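Local atomic coordinates of sugar-phosphate aldolase (Thermotoga maritima, PDB entry 1PVT), a protein that is a sugar-phosphate aldolase of the class II aldolase and adducin family, with the AraD-like alpha/beta fold. Residues Q11-L17 with M69-D75; A25-I30 with G66-R70; D76-L82 with L93-P99. Residues are numbered along the deposited sequence.

Overall arrangement
Contacts 1 and 2 meet on the short helix 69-72; contact 3 follows along the chain, pairing strand 79-84 with the loop after strand 89-92. Contacts 1 and 2 share Met69 and Arg70, their centres 9 Å apart: contact 1 packs the helix against helix 2-19, contact 2 sets its N-terminal approach across the chain leading into strand 28-34. Contact 2 is the most open, with 4 of 10 touching residues exposed, against 1 of 9 in contact 1 and 2 of 13 in contact 3. Contact 1 mixes apolar packing with an aromatic pair and one side-chain hydrogen bond; contact 2 relies on packing and waters; contact 3 is built on backbone hydrogen bonds, with apolar patches on both faces of its strand.

Contact 1 (Q11-L17 with M69-D75); sequences QKVAYWL and MREVYED
Residues 11-17 are a regular stretch of helix 2-19, with Tyr15 N bonded to Gln11 O at 3.0 Å. Facing them, Met69 to Val72 are helical and Tyr73 to Asp75 follow as a turn, where Glu74 N and Asp75 N both reach Glu71 O at 2.8 Å. Register is set by two CA pairs, Gln11 with Tyr73 at 3.9 Å and Ala14 with Met69 at 4.6 Å. Gln11, chi1 m and chi2 t, reaches across to the short helix and donates from NE2 to Val72 O, 3.1 Å. One turn on, Ala14 points toward the partner: its CB meets Val72 CG2 at 3.3 Å, Tyr73 CB at 3.8 Å and Met69 SE at 4.2 Å. The small side chain permits this close approach of two helices, and Ala14 O lies 3.4 Å from Met69 CB. Tyr15, chi1 t, packs CB to CB on Tyr73, chi1 near 91° and between wells, at 3.7 Å. These angles turn the Tyr15 ring edge to the Tyr73 face, a T-shaped pair with centroids 4.9 Å apart and planes at 66°; both rings are partly exposed. Leu17 closes the row, CD2 4.3 Å from Met69 CG; this selenomethionine, chi1 and chi2 both m, starts toward helix 2-19 and then leads away. The arrangement is helix-on-helix packing within the AraD-like fold. Val13, Leu17 and Met69 all reach Ile30 of strand 28-34, while Val13, Trp16 and Leu17 touch Tyr207 of helix 203-224, so helix 2-19 lies among the short helix, the sheet and the long C-terminal helix.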
loop_
_atom_site.group_PDB
_atom_site.type_symbol
_atom_site.label_atom_id
_atom_site.label_comp_id
_atom_site.label_asym_id
_atom_site.label_seq_id
_atom_site.Cartn_x
_atom_site.Cartn_y
_atom_site.Cartn_z
ATOM N N GLN A 11 -11.457 -4.314 -5.527
ATOM C CA GLN A 11 -12.293 -3.332 -6.198
ATOM C C GLN A 11 -13.115 -2.527 -5.205
ATOM O O GLN A 11 -13.239 -1.309 -5.337
ATOM C CB GLN A 11 -13.206 -4.026 -7.189
ATOM C CG GLN A 11 -12.467 -4.531 -8.394
ATOM C CD GLN A 11 -13.404 -5.073 -9.448
ATOM O OE1 GLN A 11 -14.064 -6.094 -9.242
ATOM N NE2 GLN A 11 -13.479 -4.385 -10.586
ATOM N N LYS A 12 -13.668 -3.209 -4.210
ATOM C CA LYS A 12 -14.457 -2.540 -3.188
ATOM C C LYS A 12 -13.604 -1.477 -2.492
ATOM O O LYS A 12 -14.057 -0.355 -2.278
ATOM C CB LYS A 12 -14.986 -3.561 -2.181
ATOM C CG LYS A 12 -15.757 -2.952 -1.022
ATOM C CD LYS A 12 -16.453 -4.018 -0.171
ATOM C CE LYS A 12 -17.084 -3.410 1.094
ATOM N NZ LYS A 12 -18.108 -2.359 0.795
ATOM N N VAL A 13 -12.367 -1.822 -2.151
ATOM C CA VAL A 13 -11.456 -0.873 -1.496
ATOM C C VAL A 13 -11.119 0.309 -2.416
ATOM O O VAL A 13 -11.021 1.450 -1.961
ATOM C CB VAL A 13 -10.138 -1.581 -1.048
ATOM C CG1 VAL A 13 -9.037 -0.547 -0.754
ATOM C CG2 VAL A 13 -10.412 -2.451 0.186
ATOM N N ALA A 14 -10.947 0.029 -3.703
ATOM C CA ALA A 14 -10.639 1.067 -4.673
ATOM C C ALA A 14 -11.761 2.065 -4.648
ATOM O O ALA A 14 -11.531 3.263 -4.694
ATOM C CB ALA A 14 -10.536 0.482 -6.043
ATOM N N TYR A 15 -12.988 1.563 -4.581
ATOM C CA TYR A 15 -14.158 2.427 -4.556
ATOM C C TYR A 15 -14.151 3.348 -3.357
ATOM O O TYR A 15 -14.209 4.566 -3.500
ATOM C CB TYR A 15 -15.436 1.611 -4.508
ATOM C CG TYR A 15 -16.651 2.485 -4.380
ATOM C CD1 TYR A 15 -17.071 3.269 -5.447
ATOM C CD2 TYR A 15 -17.345 2.578 -3.171
ATOM C CE1 TYR A 15 -18.149 4.133 -5.323
ATOM C CE2 TYR A 15 -18.427 3.441 -3.029
ATOM C CZ TYR A 15 -18.825 4.223 -4.114
ATOM O OH TYR A 15 -19.880 5.112 -3.998
ATOM N N TRP A 16 -14.090 2.770 -2.167
ATOM C CA TRP A 16 -14.092 3.580 -0.968
ATOM C C TRP A 16 -12.972 4.592 -0.924
ATOM O O TRP A 16 -13.124 5.691 -0.397
ATOM C CB TRP A 16 -14.058 2.674 0.247
ATOM C CG TRP A 16 -15.415 2.166 0.484
ATOM C CD1 TRP A 16 -15.947 0.979 0.063
ATOM C CD2 TRP A 16 -16.493 2.919 1.039
ATOM N NE1 TRP A 16 -17.301 0.950 0.312
ATOM C CE2 TRP A 16 -17.663 2.131 0.911
ATOM C CE3 TRP A 16 -16.585 4.193 1.631
ATOM C CZ2 TRP A 16 -18.913 2.575 1.352
ATOM C CZ3 TRP A 16 -17.822 4.634 2.068
ATOM C CH2 TRP A 16 -18.973 3.825 1.926
ATOM N N LEU A 17 -11.846 4.208 -1.497
ATOM C CA LEU A 17 -10.667 5.058 -1.573
ATOM C C LEU A 17 -11.006 6.328 -2.385
ATOM O O LEU A 17 -10.686 7.452 -1.977
ATOM C CB LEU A 17 -9.549 4.263 -2.268
ATOM C CG LEU A 17 -8.151 4.077 -1.678
ATOM C CD1 LEU A 17 -8.181 4.176 -0.181
ATOM C CD2 LEU A 17 -7.619 2.716 -2.102
HETATM N N MSE A 69 -8.227 4.499 -8.969
HETATM C CA MSE A 69 -9.179 3.840 -8.101
HETATM C C MSE A 69 -10.627 4.044 -8.501
HETATM O O MSE A 69 -11.450 3.138 -8.336
HETATM C CB MSE A 69 -8.989 4.313 -6.662
HETATM C CG MSE A 69 -7.576 4.140 -6.145
HETATM SE SE MSE A 69 -6.833 2.333 -6.358
HETATM C CE MSE A 69 -6.004 2.549 -8.105
ATOM N N ARG A 70 -10.946 5.225 -9.030
ATOM C CA ARG A 70 -12.329 5.522 -9.399
ATOM C C ARG A 70 -12.706 4.716 -10.600
ATOM O O ARG A 70 -13.833 4.791 -11.078
ATOM C CB ARG A 70 -12.520 7.010 -9.697
ATOM C CG ARG A 70 -11.886 7.506 -10.990
ATOM C CD ARG A 70 -12.311 8.950 -11.311
ATOM N NE ARG A 70 -11.837 9.385 -12.626
ATOM C CZ ARG A 70 -10.643 9.927 -12.852
ATOM N NH1 ARG A 70 -9.797 10.111 -11.841
ATOM N NH2 ARG A 70 -10.288 10.267 -14.090
ATOM N N GLU A 71 -11.741 3.932 -11.073
ATOM C CA GLU A 71 -11.930 3.078 -12.235
ATOM C C GLU A 71 -11.699 1.597 -11.939
ATOM O O GLU A 71 -12.478 0.753 -12.381
ATOM C CB GLU A 71 -11.006 3.524 -13.366
ATOM C CG GLU A 71 -11.150 4.997 -13.718
ATOM C CD GLU A 71 -10.598 5.343 -15.099
ATOM O OE1 GLU A 71 -9.419 5.012 -15.386
ATOM O OE2 GLU A 71 -11.353 5.955 -15.896
ATOM N N VAL A 72 -10.653 1.266 -11.186
ATOM C CA VAL A 72 -10.405 -0.136 -10.914
ATOM C C VAL A 72 -11.523 -0.760 -10.094
ATOM O O VAL A 72 -11.645 -1.985 -10.029
ATOM C CB VAL A 72 -9.047 -0.363 -10.209
ATOM C CG1 VAL A 72 -8.223 0.907 -10.246
ATOM C CG2 VAL A 72 -9.264 -0.882 -8.801
ATOM N N TYR A 73 -12.353 0.063 -9.469
ATOM C CA TYR A 73 -13.441 -0.503 -8.680
ATOM C C TYR A 73 -14.535 -0.938 -9.632
ATOM O O TYR A 73 -15.414 -1.714 -9.271
ATOM C CB TYR A 73 -13.998 0.517 -7.684
ATOM C CG TYR A 73 -15.139 1.350 -8.218
ATOM C CD1 TYR A 73 -16.432 0.838 -8.289
ATOM C CD2 TYR A 73 -14.917 2.640 -8.681
ATOM C CE1 TYR A 73 -17.471 1.589 -8.814
ATOM C CE2 TYR A 73 -15.949 3.400 -9.205
ATOM C CZ TYR A 73 -17.220 2.870 -9.276
ATOM O OH TYR A 73 -18.219 3.623 -9.854
ATOM N N GLU A 74 -14.476 -0.432 -10.853
ATOM C CA GLU A 74 -15.467 -0.764 -11.860
ATOM C C GLU A 74 -14.965 -1.761 -12.899
ATOM O O GLU A 74 -15.680 -2.678 -13.299
ATOM C CB GLU A 74 -15.899 0.500 -12.591
ATOM C CG GLU A 74 -17.113 1.168 -12.036
ATOM C CD GLU A 74 -17.727 2.084 -13.053
ATOM O OE1 GLU A 74 -17.034 3.023 -13.502
ATOM O OE2 GLU A 74 -18.899 1.850 -13.411
ATOM N N ASP A 75 -13.730 -1.558 -13.337
ATOM C CA ASP A 75 -13.111 -2.383 -14.363
ATOM C C ASP A 75 -11.990 -3.245 -13.785
ATOM O O ASP A 75 -10.902 -2.748 -13.506
ATOM C CB ASP A 75 -12.588 -1.449 -15.466
ATOM C CG ASP A 75 -11.920 -2.186 -16.606
ATOM O OD1 ASP A 75 -12.270 -3.361 -16.863
ATOM O OD2 ASP A 75 -11.053 -1.573 -17.265
#

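Contact 2 (A25-I30 with G66-R70)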
loop_
_atom_site.group_PDB
_atom_site.type_symbol
_atom_site.label_atom_id
_atom_site.label_comp_id
_atom_site.label_asym_id
_atom_site.label_seq_id
_atom_site.Cartn_x
_atom_site.Cartn_y
_atom_site.Cartn_z
ATOM N N ALA A 25 -6.695 11.012 -8.984
ATOM C CA ALA A 25 -5.978 10.808 -10.222
ATOM C C ALA A 25 -5.615 9.332 -10.247
ATOM O O ALA A 25 -6.459 8.480 -9.987
ATOM C CB ALA A 25 -4.727 11.659 -10.239
ATOM N N ASN A 26 -4.357 9.031 -10.538
ATOM C CA ASN A 26 -3.895 7.649 -10.588
ATOM C C ASN A 26 -2.887 7.423 -9.483
ATOM O O ASN A 26 -2.163 6.432 -9.487
ATOM C CB ASN A 26 -3.229 7.382 -11.920
ATOM C CG ASN A 26 -2.430 8.565 -12.388
ATOM O OD1 ASN A 26 -1.681 9.170 -11.614
ATOM N ND2 ASN A 26 -2.584 8.915 -13.659
ATOM N N ALA A 27 -2.848 8.356 -8.544
ATOM C CA ALA A 27 -1.919 8.298 -7.427
ATOM C C ALA A 27 -2.395 7.344 -6.350
ATOM O O ALA A 27 -2.995 7.763 -5.350
ATOM C CB ALA A 27 -1.740 9.689 -6.835
ATOM N N GLY A 28 -2.117 6.065 -6.540
ATOM C CA GLY A 28 -2.534 5.081 -5.559
ATOM C C GLY A 28 -2.631 3.689 -6.165
ATOM O O GLY A 28 -3.200 3.513 -7.253
ATOM N N ASN A 29 -2.077 2.701 -5.465
ATOM C CA ASN A 29 -2.103 1.337 -5.948
ATOM C C ASN A 29 -2.370 0.414 -4.807
ATOM O O ASN A 29 -2.212 0.786 -3.644
ATOM C CB ASN A 29 -0.768 0.982 -6.574
ATOM C CG ASN A 29 -0.434 1.871 -7.737
ATOM O OD1 ASN A 29 -1.015 1.746 -8.823
ATOM N ND2 ASN A 29 0.494 2.798 -7.516
ATOM N N ILE A 30 -2.758 -0.804 -5.154
ATOM C CA ILE A 30 -3.059 -1.828 -4.169
ATOM C C ILE A 30 -2.365 -3.093 -4.621
ATOM O O ILE A 30 -2.150 -3.288 -5.812
ATOM C CB ILE A 30 -4.576 -2.102 -4.115
ATOM C CG1 ILE A 30 -5.333 -0.795 -3.815
ATOM C CG2 ILE A 30 -4.867 -3.196 -3.087
ATOM C CD1 ILE A 30 -6.833 -0.889 -3.953
ATOM N N GLY A 66 -1.152 3.308 -14.605
ATOM C CA GLY A 66 -2.094 4.335 -15.030
ATOM C C GLY A 66 -3.474 4.143 -14.426
ATOM O O GLY A 66 -4.408 4.911 -14.705
ATOM N N SER A 67 -3.589 3.112 -13.593
ATOM C CA SER A 67 -4.845 2.773 -12.946
ATOM C C SER A 67 -5.265 3.805 -11.905
ATOM O O SER A 67 -4.452 4.293 -11.105
ATOM C CB SER A 67 -4.774 1.381 -12.297
ATOM O OG SER A 67 -4.043 1.405 -11.087
ATOM N N ARG A 68 -6.557 4.122 -11.945
ATOM C CA ARG A 68 -7.176 5.074 -11.050
ATOM C C ARG A 68 -8.257 4.346 -10.283
ATOM O O ARG A 68 -9.089 3.659 -10.863
ATOM C CB ARG A 68 -7.753 6.224 -11.864
ATOM C CG ARG A 68 -6.670 7.072 -12.482
ATOM C CD ARG A 68 -7.217 8.122 -13.428
ATOM N NE ARG A 68 -7.566 7.558 -14.728
ATOM C CZ ARG A 68 -7.242 8.114 -15.895
ATOM N NH1 ARG A 68 -6.552 9.255 -15.937
ATOM N NH2 ARG A 68 -7.619 7.528 -17.025
HETATM N N MSE A 69 -8.227 4.499 -8.969
HETATM C CA MSE A 69 -9.179 3.840 -8.101
HETATM C C MSE A 69 -10.627 4.044 -8.501
HETATM O O MSE A 69 -11.450 3.138 -8.336
HETATM C CB MSE A 69 -8.989 4.313 -6.662
HETATM C CG MSE A 69 -7.576 4.140 -6.145
HETATM SE SE MSE A 69 -6.833 2.333 -6.358
HETATM C CE MSE A 69 -6.004 2.549 -8.105
ATOM N N ARG A 70 -10.946 5.225 -9.030
ATOM C CA ARG A 70 -12.329 5.522 -9.399
ATOM C C ARG A 70 -12.706 4.716 -10.600
ATOM O O ARG A 70 -13.833 4.791 -11.078
ATOM C CB ARG A 70 -12.520 7.010 -9.697
ATOM C CG ARG A 70 -11.886 7.506 -10.990
ATOM C CD ARG A 70 -12.311 8.950 -11.311
ATOM N NE ARG A 70 -11.837 9.385 -12.626
ATOM C CZ ARG A 70 -10.643 9.927 -12.852
ATOM N NH1 ARG A 70 -9.797 10.111 -11.841
ATOM N NH2 ARG A 70 -10.288 10.267 -14.090
HETATM O O HOH W 1 -9.350 7.746 -8.433
HETATM O O HOH W 2 -2.038 3.834 -10.077
#
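The apolar contact here is made by Met69, a selenomethionine whose chi1 and chi2, both m, bring its end up to residues 28-30: its SE lies 4.0 Å from Ile30 CD1. Met69 meets Leu17 of helix 2-19 as well as Ile30, and so fills space between that helix and the strand. Met69 CE also makes a close methyl-to-carbonyl approach to Gly28 O, 3.1 Å. Further out, the aliphatic part of Arg68 lies against Asn26, with CG 3.4 Å from Asn26 CA and 3.5 Å from Asn26 CB. Closest in backbone are Asn26 and Arg68, CA to CA 4.2 Å, and the two segments run nearly at right angles, 94° apart end to end. In this AraD-like fold the turn leading into strand 28-34, with an inverse gamma turn centred on Ala27, crosses the turn leading into helix 69-72, with Arg68 at its N-cap position. Gly28, at phi 158° and psi 134°, takes a conformation in which a side chain would jam against the preceding carbonyl. Polar links between the segments run through water. Water 1 accepts from Arg70 N at 3.0 Å and donates weakly to Ala25 O at 3.4 Å. Water 2 lies 2.6 Å from Asn29 OD1 and 2.7 Å from Ser67 O. Asn29 OD1 is also hydrogen-bonded to Thr63, Ser67 OG to Ala64 O, and Arg68 forms a salt bridge with Glu71.

Contact 3 (D76-L82 with L93-P99); sequences DSKICLL and LHGNGKP
Apolar patches lie on both faces of strand 79-82. On one, Leu81, chi1 t and chi2 p, meets Leu93 CD2 with its own CD2 at 3.3 Å; on the other, Leu82, chi1 m and chi2 t, puts CD1 3.2 Å from Pro99 CG, and Cys80 CB lies 4.4 Å from that same Pro99 CG. Between them, the strand pairs antiparallel with the chain at 93-94. Leu81 and His94 are a hydrogen-bonded pair, CA to CA 4.8 Å: Leu81 N donates to His94 O at 3.1 Å, and His94 N returns a weak bond to Leu81 O at 3.4 Å. Leu93 N also donates to Leu81 O, 3.0 Å, so Leu93 and His94 both stand opposite Leu81, a classic beta bulge where the chain turns a corner. Cys80 CA adds a CA-H...O contact to His94 O, 3.3 Å. Gly95, phi 131° and psi 166°, passes Cys80 closely, CA to CA 4.4 Å, where a CB would clash with SG. At the polar edge the 3-10 turn 76-78 meets His94: its ring, chi1 t, has Ile79 O over one face and donates weakly from NE2 to Asp76 OD2, 3.4 Å. Asn96 N makes a weak hydrogen bond to Ser77 O, 3.3 Å. Strand 79-84 lies in the sheet between strands 89-92 and 58-63, Cys80 and Leu82 bonding through the backbone to Ile62 and Leu60, while Ile79 and Leu81 face helix 2-19.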
loop_
_atom_site.group_PDB
_atom_site.type_symbol
_atom_site.label_atom_id
_atom_site.label_comp_id
_atom_site.label_asym_id
_atom_site.label_seq_id
_atom_site.Cartn_x
_atom_site.Cartn_y
_atom_site.Cartn_z
ATOM N N ASP A 76 -12.253 -4.539 -13.610
ATOM C CA ASP A 76 -11.259 -5.449 -13.045
ATOM C C ASP A 76 -10.141 -5.760 -14.035
ATOM O O ASP A 76 -9.233 -6.530 -13.734
ATOM C CB ASP A 76 -11.928 -6.743 -12.593
ATOM C CG ASP A 76 -12.247 -7.657 -13.746
ATOM O OD1 ASP A 76 -12.662 -7.154 -14.814
ATOM O OD2 ASP A 76 -12.089 -8.885 -13.585
ATOM N N SER A 77 -10.207 -5.163 -15.220
ATOM C CA SER A 77 -9.169 -5.376 -16.209
ATOM C C SER A 77 -8.017 -4.483 -15.790
ATOM O O SER A 77 -6.921 -4.577 -16.328
ATOM C CB SER A 77 -9.626 -4.933 -17.580
ATOM O OG SER A 77 -9.409 -3.545 -17.699
ATOM N N LYS A 78 -8.289 -3.592 -14.839
ATOM C CA LYS A 78 -7.279 -2.668 -14.328
ATOM C C LYS A 78 -6.509 -3.308 -13.175
ATOM O O LYS A 78 -5.737 -2.636 -12.498
ATOM C CB LYS A 78 -7.927 -1.381 -13.818
ATOM C CG LYS A 78 -8.817 -0.661 -14.814
ATOM C CD LYS A 78 -8.029 0.160 -15.827
ATOM C CE LYS A 78 -8.958 1.024 -16.694
ATOM N NZ LYS A 78 -8.217 2.007 -17.544
ATOM N N ILE A 79 -6.733 -4.596 -12.934
ATOM C CA ILE A 79 -6.030 -5.301 -11.861
ATOM C C ILE A 79 -5.216 -6.440 -12.458
ATOM O O ILE A 79 -5.740 -7.230 -13.236
ATOM C CB ILE A 79 -7.014 -5.889 -10.823
ATOM C CG1 ILE A 79 -7.758 -4.750 -10.109
ATOM C CG2 ILE A 79 -6.255 -6.780 -9.830
ATOM C CD1 ILE A 79 -8.752 -5.210 -9.061
ATOM N N CYS A 80 -3.939 -6.522 -12.090
ATOM C CA CYS A 80 -3.061 -7.563 -12.619
ATOM C C CYS A 80 -2.805 -8.729 -11.676
ATOM O O CYS A 80 -2.526 -8.547 -10.489
ATOM C CB CYS A 80 -1.708 -6.968 -13.040
ATOM S SG CYS A 80 -1.742 -5.865 -14.476
ATOM N N LEU A 81 -2.934 -9.932 -12.224
ATOM C CA LEU A 81 -2.650 -11.149 -11.482
ATOM C C LEU A 81 -1.303 -11.537 -12.046
ATOM O O LEU A 81 -1.141 -11.661 -13.257
ATOM C CB LEU A 81 -3.646 -12.260 -11.783
ATOM C CG LEU A 81 -3.103 -13.599 -11.273
ATOM C CD1 LEU A 81 -2.892 -13.552 -9.769
ATOM C CD2 LEU A 81 -4.070 -14.699 -11.627
ATOM N N LEU A 82 -0.330 -11.727 -11.176
ATOM C CA LEU A 82 0.990 -12.054 -11.659
ATOM C C LEU A 82 1.615 -13.224 -10.952
ATOM O O LEU A 82 1.315 -13.505 -9.790
ATOM C CB LEU A 82 1.900 -10.852 -11.484
ATOM C CG LEU A 82 1.368 -9.537 -12.030
ATOM C CD1 LEU A 82 2.304 -8.433 -11.581
ATOM C CD2 LEU A 82 1.248 -9.597 -13.557
ATOM N N LEU A 93 -1.037 -13.151 -15.853
ATOM C CA LEU A 93 -2.176 -14.068 -15.970
ATOM C C LEU A 93 -3.443 -13.270 -16.289
ATOM O O LEU A 93 -4.208 -13.638 -17.184
ATOM C CB LEU A 93 -2.378 -14.850 -14.665
ATOM C CG LEU A 93 -1.531 -16.102 -14.393
ATOM C CD1 LEU A 93 -0.049 -15.780 -14.511
ATOM C CD2 LEU A 93 -1.857 -16.650 -13.003
ATOM N N HIS A 94 -3.667 -12.190 -15.538
ATOM C CA HIS A 94 -4.813 -11.311 -15.763
ATOM C C HIS A 94 -4.324 -9.859 -15.846
ATOM O O HIS A 94 -3.289 -9.505 -15.262
ATOM C CB HIS A 94 -5.866 -11.471 -14.648
ATOM C CG HIS A 94 -7.093 -10.617 -14.841
ATOM N ND1 HIS A 94 -7.600 -10.302 -16.089
ATOM C CD2 HIS A 94 -7.919 -10.022 -13.945
ATOM C CE1 HIS A 94 -8.678 -9.549 -15.951
ATOM N NE2 HIS A 94 -8.894 -9.365 -14.660
ATOM N N GLY A 95 -5.058 -9.037 -16.595
ATOM C CA GLY A 95 -4.699 -7.640 -16.746
ATOM C C GLY A 95 -4.698 -7.194 -18.193
ATOM O O GLY A 95 -4.733 -8.017 -19.100
ATOM N N ASN A 96 -4.662 -5.886 -18.415
ATOM C CA ASN A 96 -4.648 -5.350 -19.764
ATOM C C ASN A 96 -3.352 -4.624 -20.057
ATOM O O ASN A 96 -3.015 -4.388 -21.215
ATOM C CB ASN A 96 -5.832 -4.415 -19.965
ATOM C CG ASN A 96 -7.031 -5.130 -20.531
ATOM O OD1 ASN A 96 -7.233 -6.317 -20.279
ATOM N ND2 ASN A 96 -7.841 -4.410 -21.294
ATOM N N GLY A 97 -2.624 -4.275 -19.003
ATOM C CA GLY A 97 -1.355 -3.591 -19.176
ATOM C C GLY A 97 -0.293 -4.160 -18.255
ATOM O O GLY A 97 -0.424 -5.277 -17.757
ATOM N N LYS A 98 0.775 -3.405 -18.041
ATOM C CA LYS A 98 1.829 -3.849 -17.146
ATOM C C LYS A 98 1.437 -3.328 -15.781
ATOM O O LYS A 98 0.702 -2.350 -15.678
ATOM C CB LYS A 98 3.172 -3.254 -17.559
ATOM C CG LYS A 98 3.669 -3.781 -18.877
ATOM C CD LYS A 98 4.920 -3.063 -19.326
ATOM C CE LYS A 98 5.578 -3.790 -20.492
ATOM N NZ LYS A 98 6.042 -5.161 -20.105
ATOM N N PRO A 99 1.911 -3.972 -14.709
ATOM C CA PRO A 99 1.533 -3.465 -13.391
ATOM C C PRO A 99 1.964 -2.004 -13.227
ATOM O O PRO A 99 2.525 -1.384 -14.141
ATOM C CB PRO A 99 2.280 -4.392 -12.431
ATOM C CG PRO A 99 2.454 -5.644 -13.217
ATOM C CD PRO A 99 2.792 -5.144 -14.590
#